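Local coordinates for protein 3-polyprenyl-4-hydroxybenzoate decarboxylase and related decarboxylases (Pelotomaculum thermopropionicum, PDB 6H6X) that binds prenylated FMN together with manganese and potassium ions and, as a UbiD-family enzyme, probably decarboxylates aromatic acids such as furandicarboxylic acid, at residues B[117-123]-B[286-291]. The protein carries 8 engineered substitutions. Residues are numbered along the deposited sequence; the frame is centred on the assembly and turned at random.
Sequences LPIPTHH and YHTIIP
Tyr286 lays its ring along the turn Leu117-Pro118-Ile119, an inverse gamma turn centred on Pro118 that directly follows helix 113-116. Its CG is anti to the backbone N (chi1 -177°), which carries the ring across to residues 117-120, and Pro118 O sits over one face, offset toward the rim. Around the ring, Ile119 CG1 lies 3.9 Å from Tyr286 CE2, Pro120 CD comes equally near CE1, and Pro118 CG packs on Tyr286 CB. With an alanine in place of Tyr286 the ring would be gone, and the side chains of Ile119 and Pro120 would probably be left facing a gap beneath the turn. The two segments run nearly in the same direction, 16° apart, and meet through side chains. Their one mutual hydrogen bond joins His122 NE2 to Thr288 OG1 at 2.8 Å, somewhat bent at 145°, with Thr288 at the edge of the imidazole; Pro120 CB, from the same segment as His122, sits over one face of that ring, offset toward the rim. Thr132 of strand 130-139 also bonds to Thr288 OG1, so this buried hydroxyl has two partners. Ile289 points the other way, onto the prenylated FMN and helix 294-315, so the contact probably backs the part of the cofactor pocket that Ile289 lines. Farther along, His123 packs on Ile433 of the second subunit, and its ring edge meets Pro291, with CE1 3.6 Å from Pro291 O.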
# COMPACT_ATOMS: atom_id res chain seq x y z
N LEU B 117 36.13 -10.59 -10.84
CA LEU B 117 34.73 -10.17 -10.90
C LEU B 117 34.29 -9.44 -9.63
O LEU B 117 34.58 -9.87 -8.49
CB LEU B 117 33.85 -11.38 -11.09
CG LEU B 117 34.12 -12.23 -12.34
CD1 LEU B 117 33.17 -13.40 -12.35
CD2 LEU B 117 34.02 -11.41 -13.62
N PRO B 118 33.57 -8.34 -9.82
CA PRO B 118 33.10 -7.53 -8.72
C PRO B 118 31.86 -8.17 -8.04
O PRO B 118 30.80 -7.63 -8.09
CB PRO B 118 32.74 -6.22 -9.40
CG PRO B 118 32.25 -6.66 -10.76
CD PRO B 118 33.16 -7.79 -11.13
N ILE B 119 32.05 -9.30 -7.38
CA ILE B 119 30.96 -10.02 -6.82
C ILE B 119 30.63 -9.34 -5.50
O ILE B 119 31.45 -9.36 -4.60
CB ILE B 119 31.32 -11.49 -6.60
CG1 ILE B 119 31.69 -12.12 -7.95
CG2 ILE B 119 30.18 -12.25 -5.94
CD1 ILE B 119 32.35 -13.44 -7.84
N PRO B 120 29.40 -8.80 -5.37
CA PRO B 120 29.03 -8.03 -4.18
C PRO B 120 28.80 -8.84 -2.94
O PRO B 120 28.54 -10.04 -3.01
CB PRO B 120 27.69 -7.38 -4.58
CG PRO B 120 27.57 -7.55 -6.07
CD PRO B 120 28.27 -8.84 -6.32
N THR B 121 28.87 -8.15 -1.81
CA THR B 121 28.37 -8.65 -0.52
C THR B 121 27.10 -7.85 -0.26
O THR B 121 27.11 -6.60 -0.33
CB THR B 121 29.46 -8.47 0.55
OG1 THR B 121 30.67 -9.06 0.07
CG2 THR B 121 29.10 -9.15 1.81
N HIS B 122 25.97 -8.53 -0.07
CA HIS B 122 24.69 -7.84 -0.19
C HIS B 122 24.12 -7.29 1.16
O HIS B 122 23.87 -6.09 1.28
CB HIS B 122 23.68 -8.75 -0.89
CG HIS B 122 24.02 -9.02 -2.32
ND1 HIS B 122 24.82 -10.08 -2.72
CD2 HIS B 122 23.72 -8.33 -3.44
CE1 HIS B 122 24.97 -10.03 -4.03
NE2 HIS B 122 24.32 -8.98 -4.50
N HIS B 123 23.90 -8.18 2.11
CA HIS B 123 23.30 -7.86 3.40
C HIS B 123 24.26 -8.14 4.56
O HIS B 123 25.15 -8.96 4.42
CB HIS B 123 22.01 -8.67 3.57
CG HIS B 123 20.92 -8.23 2.63
ND1 HIS B 123 20.66 -8.89 1.44
CD2 HIS B 123 20.06 -7.17 2.66
CE1 HIS B 123 19.64 -8.31 0.83
NE2 HIS B 123 19.28 -7.25 1.53
N TYR B 286 28.93 -7.25 -15.17
CA TYR B 286 28.53 -8.19 -14.16
C TYR B 286 27.09 -7.81 -13.67
O TYR B 286 26.85 -6.66 -13.32
CB TYR B 286 29.52 -8.23 -13.03
CG TYR B 286 29.16 -9.26 -11.97
CD1 TYR B 286 28.25 -8.96 -10.95
CD2 TYR B 286 29.68 -10.55 -11.99
CE1 TYR B 286 27.88 -9.90 -10.01
CE2 TYR B 286 29.32 -11.48 -11.03
CZ TYR B 286 28.41 -11.14 -10.06
OH TYR B 286 28.05 -12.07 -9.10
N HIS B 287 26.18 -8.78 -13.62
CA HIS B 287 24.79 -8.55 -13.17
C HIS B 287 24.62 -9.17 -11.78
O HIS B 287 25.00 -10.33 -11.53
CB HIS B 287 23.84 -9.16 -14.17
CG HIS B 287 22.41 -9.13 -13.75
ND1 HIS B 287 21.53 -10.12 -14.10
CD2 HIS B 287 21.70 -8.23 -13.05
CE1 HIS B 287 20.33 -9.80 -13.67
NE2 HIS B 287 20.41 -8.66 -13.03
N THR B 288 24.10 -8.38 -10.84
CA THR B 288 23.72 -8.96 -9.56
C THR B 288 22.23 -8.73 -9.31
O THR B 288 21.66 -7.75 -9.80
CB THR B 288 24.57 -8.42 -8.42
OG1 THR B 288 24.41 -9.31 -7.31
CG2 THR B 288 24.21 -6.97 -8.03
N ILE B 289 21.62 -9.67 -8.60
CA ILE B 289 20.23 -9.51 -8.17
C ILE B 289 20.30 -9.32 -6.67
O ILE B 289 20.87 -10.15 -5.96
CB ILE B 289 19.39 -10.74 -8.54
CG1 ILE B 289 19.10 -10.75 -10.06
CG2 ILE B 289 18.09 -10.76 -7.78
CD1 ILE B 289 18.65 -12.13 -10.56
N ILE B 290 19.76 -8.22 -6.19
CA ILE B 290 19.75 -7.95 -4.75
C ILE B 290 18.61 -8.77 -4.15
O ILE B 290 17.47 -8.67 -4.63
CB ILE B 290 19.52 -6.48 -4.49
CG1 ILE B 290 20.73 -5.69 -5.00
CG2 ILE B 290 19.38 -6.23 -3.00
CD1 ILE B 290 20.40 -4.21 -5.17
N PRO B 291 18.90 -9.61 -3.16
CA PRO B 291 17.80 -10.44 -2.66
C PRO B 291 16.67 -9.64 -2.04
O PRO B 291 16.90 -8.57 -1.43
CB PRO B 291 18.48 -11.29 -1.61
CG PRO B 291 19.84 -11.48 -2.18
CD PRO B 291 20.20 -10.10 -2.63